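SusD-like protein BACOVA_02651 (Bacteroides ovatus, PDB 5E75) binds polysaccharide at the surface of the bacterial cell and probably captures xyloglucan before its transport into the periplasm for degradation. Local coordinates at residues W181-S195 with D207-N221. Sequence-based numbering, arbitrary orientation.
With EDO (1,2-ethanediol), chain C.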
loop_
_atom_site.group_PDB
_atom_site.type_symbol
_atom_site.label_atom_id
_atom_site.label_comp_id
_atom_site.label_asym_id
_atom_site.label_seq_id
_atom_site.Cartn_x
_atom_site.Cartn_y
_atom_site.Cartn_z
ATOM N N TRP A 181 -11.505 13.199 -7.051
ATOM C CA TRP A 181 -10.469 12.551 -7.855
ATOM C C TRP A 181 -9.919 11.311 -7.160
ATOM O O TRP A 181 -9.634 10.300 -7.822
ATOM C CB TRP A 181 -9.318 13.518 -8.169
ATOM C CG TRP A 181 -9.756 14.769 -8.843
ATOM C CD1 TRP A 181 -9.650 16.034 -8.345
ATOM C CD2 TRP A 181 -10.364 14.893 -10.137
ATOM N NE1 TRP A 181 -10.165 16.934 -9.238
ATOM C CE2 TRP A 181 -10.610 16.267 -10.344
ATOM C CE3 TRP A 181 -10.725 13.984 -11.134
ATOM C CZ2 TRP A 181 -11.200 16.748 -11.505
ATOM C CZ3 TRP A 181 -11.307 14.477 -12.296
ATOM C CH2 TRP A 181 -11.545 15.843 -12.459
ATOM N N ALA A 182 -9.755 11.380 -5.841
ATOM C CA ALA A 182 -9.318 10.216 -5.085
ATOM C C ALA A 182 -10.342 9.087 -5.190
ATOM O O ALA A 182 -9.992 7.934 -5.417
ATOM C CB ALA A 182 -9.096 10.584 -3.625
ATOM N N ALA A 183 -11.623 9.413 -5.033
ATOM C CA ALA A 183 -12.678 8.405 -5.133
ATOM C C ALA A 183 -12.713 7.780 -6.531
ATOM O O ALA A 183 -12.851 6.572 -6.665
ATOM C CB ALA A 183 -14.040 9.000 -4.776
ATOM N N LYS A 184 -12.585 8.598 -7.568
ATOM C CA LYS A 184 -12.575 8.079 -8.925
ATOM C C LYS A 184 -11.356 7.173 -9.164
ATOM O O LYS A 184 -11.464 6.144 -9.838
ATOM C CB LYS A 184 -12.566 9.217 -9.944
ATOM C CG LYS A 184 -13.840 10.028 -10.005
ATOM C CD LYS A 184 -13.746 11.198 -10.983
ATOM C CE LYS A 184 -15.093 11.919 -11.085
ATOM N NZ LYS A 184 -15.002 13.156 -11.923
ATOM N N GLY A 185 -10.203 7.549 -8.619
ATOM C CA GLY A 185 -8.997 6.747 -8.767
ATOM C C GLY A 185 -9.110 5.382 -8.110
ATOM O O GLY A 185 -8.725 4.358 -8.693
ATOM N N ILE A 186 -9.634 5.351 -6.885
ATOM C CA ILE A 186 -9.858 4.067 -6.214
ATOM C C ILE A 186 -10.882 3.235 -6.988
ATOM O O ILE A 186 -10.706 2.041 -7.176
ATOM C CB ILE A 186 -10.313 4.243 -4.738
ATOM C CG1 ILE A 186 -9.272 5.036 -3.931
ATOM C CG2 ILE A 186 -10.587 2.890 -4.079
ATOM C CD1 ILE A 186 -8.060 4.304 -3.545
ATOM N N LEU A 187 -11.954 3.873 -7.448
ATOM C CA LEU A 187 -12.980 3.159 -8.188
ATOM C C LEU A 187 -12.442 2.534 -9.482
ATOM O O LEU A 187 -12.787 1.399 -9.821
ATOM C CB LEU A 187 -14.176 4.087 -8.443
ATOM C CG LEU A 187 -15.408 3.471 -9.097
ATOM C CD1 LEU A 187 -15.906 2.260 -8.319
ATOM C CD2 LEU A 187 -16.492 4.537 -9.151
ATOM N N ALA A 188 -11.537 3.244 -10.156
ATOM C CA ALA A 188 -10.886 2.682 -11.333
ATOM C C ALA A 188 -10.119 1.411 -10.961
ATOM O O ALA A 188 -10.180 0.398 -11.686
ATOM C CB ALA A 188 -9.967 3.697 -11.965
ATOM N N LYS A 189 -9.397 1.460 -9.840
ATOM C CA LYS A 189 -8.634 0.306 -9.366
ATOM C C LYS A 189 -9.549 -0.866 -9.031
ATOM O O LYS A 189 -9.223 -2.020 -9.294
ATOM C CB LYS A 189 -7.768 0.661 -8.148
ATOM C CG LYS A 189 -6.643 1.625 -8.438
ATOM C CD LYS A 189 -5.798 1.869 -7.209
ATOM C CE LYS A 189 -5.135 0.612 -6.705
ATOM N NZ LYS A 189 -4.123 0.951 -5.646
ATOM N N VAL A 190 -10.698 -0.566 -8.433
ATOM C CA VAL A 190 -11.665 -1.596 -8.055
ATOM C C VAL A 190 -12.267 -2.277 -9.296
ATOM O O VAL A 190 -12.332 -3.504 -9.356
ATOM C CB VAL A 190 -12.752 -1.004 -7.120
ATOM C CG1 VAL A 190 -13.850 -2.017 -6.866
ATOM C CG2 VAL A 190 -12.133 -0.574 -5.803
ATOM N N TYR A 191 -12.698 -1.487 -10.276
ATOM C CA TYR A 191 -13.224 -2.075 -11.505
ATOM C C TYR A 191 -12.162 -2.909 -12.227
ATOM O O TYR A 191 -12.453 -4.005 -12.722
ATOM C CB TYR A 191 -13.786 -1.000 -12.430
ATOM C CG TYR A 191 -15.198 -0.573 -12.106
ATOM C CD1 TYR A 191 -16.245 -1.493 -12.105
ATOM C CD2 TYR A 191 -15.485 0.733 -11.799
ATOM C CE1 TYR A 191 -17.536 -1.117 -11.817
ATOM C CE2 TYR A 191 -16.793 1.130 -11.522
ATOM C CZ TYR A 191 -17.800 0.186 -11.520
ATOM O OH TYR A 191 -19.111 0.558 -11.244
ATOM N N LEU A 192 -10.928 -2.414 -12.287
ATOM C CA LEU A 192 -9.868 -3.204 -12.904
ATOM C C LEU A 192 -9.658 -4.513 -12.149
ATOM O O LEU A 192 -9.516 -5.588 -12.767
ATOM C CB LEU A 192 -8.554 -2.419 -13.004
ATOM C CG LEU A 192 -7.364 -3.166 -13.623
ATOM C CD1 LEU A 192 -7.653 -3.595 -15.071
ATOM C CD2 LEU A 192 -6.122 -2.311 -13.537
ATOM N N ALA A 193 -9.656 -4.446 -10.812
ATOM C CA ALA A 193 -9.482 -5.648 -10.008
ATOM C C ALA A 193 -10.626 -6.631 -10.205
ATOM O O ALA A 193 -10.409 -7.840 -10.241
ATOM C CB ALA A 193 -9.347 -5.282 -8.513
ATOM N N ARG A 194 -11.856 -6.126 -10.316
ATOM C CA ARG A 194 -12.998 -7.012 -10.502
ATOM C C ARG A 194 -13.018 -7.658 -11.895
ATOM O O ARG A 194 -13.499 -8.788 -12.049
ATOM C CB ARG A 194 -14.322 -6.280 -10.240
ATOM C CG ARG A 194 -15.490 -7.259 -10.111
ATOM C CD ARG A 194 -16.815 -6.609 -9.760
ATOM N NE ARG A 194 -17.356 -5.837 -10.866
ATOM C CZ ARG A 194 -18.556 -5.278 -10.860
ATOM N NH1 ARG A 194 -19.340 -5.420 -9.795
ATOM N NH2 ARG A 194 -18.961 -4.597 -11.920
ATOM N N SER A 195 -12.488 -6.949 -12.889
ATOM C CA SER A 195 -12.667 -7.348 -14.284
ATOM C C SER A 195 -12.258 -8.801 -14.525
ATOM O O SER A 195 -12.970 -9.530 -15.205
ATOM C CB SER A 195 -11.933 -6.405 -15.240
ATOM O OG SER A 195 -10.524 -6.524 -15.125
ATOM N N ASP A 207 -16.224 -3.927 -17.182
ATOM C CA ASP A 207 -15.416 -3.420 -16.083
ATOM C C ASP A 207 -14.162 -2.713 -16.597
ATOM O O ASP A 207 -13.764 -1.704 -16.026
ATOM C CB ASP A 207 -15.034 -4.538 -15.108
ATOM C CG ASP A 207 -16.185 -4.983 -14.195
ATOM O OD1 ASP A 207 -17.271 -4.349 -14.165
ATOM O OD2 ASP A 207 -15.976 -5.972 -13.468
ATOM N N LEU A 208 -13.543 -3.230 -17.663
ATOM C CA LEU A 208 -12.394 -2.552 -18.269
ATOM C C LEU A 208 -12.774 -1.158 -18.748
ATOM O O LEU A 208 -12.040 -0.188 -18.560
ATOM C CB LEU A 208 -11.801 -3.370 -19.412
ATOM C CG LEU A 208 -11.026 -4.626 -19.026
ATOM C CD1 LEU A 208 -10.675 -5.416 -20.288
ATOM C CD2 LEU A 208 -9.760 -4.257 -18.263
ATOM N N GLU A 209 -13.933 -1.060 -19.388
ATOM C CA GLU A 209 -14.391 0.221 -19.894
ATOM C C GLU A 209 -14.606 1.204 -18.745
ATOM O O GLU A 209 -14.197 2.352 -18.823
ATOM C CB GLU A 209 -15.672 0.038 -20.716
ATOM C CG GLU A 209 -16.286 1.328 -21.221
ATOM C CD GLU A 209 -15.359 2.125 -22.113
ATOM O OE1 GLU A 209 -14.458 1.522 -22.738
ATOM O OE2 GLU A 209 -15.524 3.361 -22.187
ATOM N N LEU A 210 -15.265 0.755 -17.682
ATOM C CA LEU A 210 -15.462 1.611 -16.520
ATOM C C LEU A 210 -14.139 2.036 -15.856
ATOM O O LEU A 210 -13.968 3.198 -15.504
ATOM C CB LEU A 210 -16.382 0.921 -15.513
ATOM C CG LEU A 210 -17.849 0.848 -15.954
ATOM C CD1 LEU A 210 -18.614 -0.198 -15.144
ATOM C CD2 LEU A 210 -18.496 2.194 -15.834
ATOM N N ALA A 211 -13.195 1.110 -15.711
ATOM C CA ALA A 211 -11.875 1.449 -15.181
ATOM C C ALA A 211 -11.210 2.530 -16.038
ATOM O O ALA A 211 -10.626 3.485 -15.529
ATOM C CB ALA A 211 -11.010 0.210 -15.118
ATOM N N ARG A 212 -11.301 2.373 -17.359
ATOM C CA ARG A 212 -10.735 3.385 -18.260
ATOM C C ARG A 212 -11.428 4.730 -18.113
ATOM O O ARG A 212 -10.788 5.771 -18.117
ATOM C CB ARG A 212 -10.821 2.941 -19.719
ATOM C CG ARG A 212 -9.840 1.845 -20.092
ATOM C CD ARG A 212 -9.788 1.653 -21.590
ATOM N NE ARG A 212 -11.052 1.192 -22.162
ATOM C CZ ARG A 212 -11.364 -0.083 -22.393
ATOM N NH1 ARG A 212 -10.531 -1.062 -22.080
ATOM N NH2 ARG A 212 -12.528 -0.389 -22.950
ATOM N N GLN A 213 -12.750 4.714 -18.011
ATOM C CA GLN A 213 -13.478 5.964 -17.884
ATOM C C GLN A 213 -13.099 6.726 -16.613
ATOM O O GLN A 213 -12.830 7.919 -16.663
ATOM C CB GLN A 213 -14.977 5.701 -17.922
ATOM C CG GLN A 213 -15.491 5.326 -19.298
ATOM C CD GLN A 213 -16.987 5.099 -19.291
ATOM O OE1 GLN A 213 -17.454 3.962 -19.255
ATOM N NE2 GLN A 213 -17.746 6.185 -19.308
ATOM N N TYR A 214 -13.069 6.036 -15.471
ATOM C CA TYR A 214 -12.711 6.703 -14.227
ATOM C C TYR A 214 -11.233 7.114 -14.200
ATOM O O TYR A 214 -10.910 8.220 -13.775
ATOM C CB TYR A 214 -13.078 5.832 -13.015
ATOM C CG TYR A 214 -14.563 5.846 -12.753
ATOM C CD1 TYR A 214 -15.160 6.943 -12.170
ATOM C CD2 TYR A 214 -15.370 4.779 -13.115
ATOM C CE1 TYR A 214 -16.524 6.983 -11.948
ATOM C CE2 TYR A 214 -16.739 4.810 -12.905
ATOM C CZ TYR A 214 -17.307 5.908 -12.312
ATOM O OH TYR A 214 -18.677 5.921 -12.101
ATOM N N ALA A 215 -10.341 6.227 -14.631
ATOM C CA ALA A 215 -8.927 6.554 -14.579
ATOM C C ALA A 215 -8.586 7.677 -15.568
ATOM O O ALA A 215 -7.836 8.585 -15.241
ATOM C CB ALA A 215 -8.065 5.318 -14.847
ATOM N N SER A 216 -9.158 7.627 -16.771
ATOM C CA SER A 216 -8.857 8.653 -17.771
ATOM C C SER A 216 -9.332 10.021 -17.301
ATOM O O SER A 216 -8.666 11.022 -17.513
ATOM C CB SER A 216 -9.457 8.318 -19.135
ATOM O OG SER A 216 -10.853 8.306 -19.100
ATOM N N ASP A 217 -10.485 10.059 -16.629
ATOM C CA ASP A 217 -11.006 11.324 -16.104
ATOM C C ASP A 217 -9.972 11.942 -15.138
ATOM O O ASP A 217 -9.602 13.109 -15.253
ATOM C CB ASP A 217 -12.358 11.060 -15.434
ATOM C CG ASP A 217 -13.093 12.323 -15.038
ATOM O OD1 ASP A 217 -12.797 13.413 -15.567
ATOM O OD2 ASP A 217 -13.999 12.195 -14.188
ATOM N N VAL A 218 -9.463 11.140 -14.205
ATOM C CA VAL A 218 -8.449 11.633 -13.278
ATOM C C VAL A 218 -7.178 12.078 -14.009
ATOM O O VAL A 218 -6.660 13.172 -13.780
ATOM C CB VAL A 218 -8.097 10.570 -12.221
ATOM C CG1 VAL A 218 -7.006 11.068 -11.286
ATOM C CG2 VAL A 218 -9.338 10.179 -11.412
ATOM N N CYS A 219 -6.669 11.221 -14.881
ATOM C CA CYS A 219 -5.422 11.512 -15.568
ATOM C C CYS A 219 -5.510 12.754 -16.443
ATOM O O CYS A 219 -4.613 13.599 -16.435
ATOM C CB CYS A 219 -5.008 10.309 -16.422
ATOM S SG CYS A 219 -4.572 8.829 -15.474
ATOM N N GLU A 220 -6.579 12.844 -17.224
ATOM C CA GLU A 220 -6.723 13.927 -18.197
ATOM C C GLU A 220 -7.281 15.228 -17.639
ATOM O O GLU A 220 -6.901 16.294 -18.123
ATOM C CB GLU A 220 -7.623 13.499 -19.356
ATOM C CG GLU A 220 -7.185 12.243 -20.106
ATOM C CD GLU A 220 -6.014 12.429 -21.068
ATOM O OE1 GLU A 220 -5.324 13.471 -21.038
ATOM O OE2 GLU A 220 -5.796 11.476 -21.848
ATOM N N ASN A 221 -8.158 15.163 -16.628
ATOM C CA ASN A 221 -8.982 16.315 -16.253
ATOM C C ASN A 221 -8.747 16.877 -14.857
ATOM O O ASN A 221 -9.254 17.953 -14.537
ATOM C CB ASN A 221 -10.476 15.962 -16.391
ATOM C CG ASN A 221 -10.860 15.583 -17.810
ATOM O OD1 ASN A 221 -10.369 16.170 -18.779
ATOM N ND2 ASN A 221 -11.714 14.583 -17.940
HETATM C C1 EDO C . -6.982 1.025 -2.505
HETATM O O1 EDO C . -5.880 0.237 -2.947
HETATM C C2 EDO C . -7.119 0.961 -0.989
HETATM O O2 EDO C . -7.887 -0.175 -0.587
HETATM O O HOH W 1 -19.650 3.244 -10.917
#
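R194 grips D207 side-on with two nitrogens: NE donates to OD2 at 2.9 Å, and NH2 reaches OD1 at 2.8 Å with an N-H...O angle of 180°. Both carboxylate oxygens are met on their syn sides, NE the more tilted out of the carboxylate plane, and OD1 lies in the guanidinium plane, so the pairing should restrain rotation of both groups. This salt bridge closes one end of an antiparallel helical hairpin, consistent with the TPR-like helix pairs of the SusD fold; the axes of 181-195 and 207-221 approach to 7.9 Å with 161° between their directions. Toward the other end, K184, its CG beside the backbone N (chi1 -69°), runs extended beyond CG to bring NZ 2.7 Å from D217 OD2, again on the syn side but tilted out of the carboxylate plane. The other oxygen, D217 OD1, accepts a nearly straight bond from N221 ND2 on its anti side, so the carboxylate is held from both helices.

Between the two bridges, Y191 and Y214 act as reciprocal knobs. Y191 fits among D207, L210, A211 and Y214, and L210 CB lies over the centre of its ring in a CH-pi contact. Y214 enters the hole formed by K184, L187, A188 and Y191; L187 CD2 lies over one face of the Y214 ring, offset toward the rim, in a CH-pi contact 3.7 Å from the centroid, while K184 CG comes to the ring edge. Small residues let the backbones close in: the CA atoms of A188 and A211 are 4.2 Å apart, and A211 CB packs against A188 O. Beyond K184, the W181 ring passes V218 and reaches the backbone of N221. Helix 151-168 packs against L187, Y191 and R194, whereas helix 360-372 meets L192 and S216. One water joins the two tyrosine hydroxyls, 2.8 Å from Y191 OH and 3.1 Å from Y214 OH.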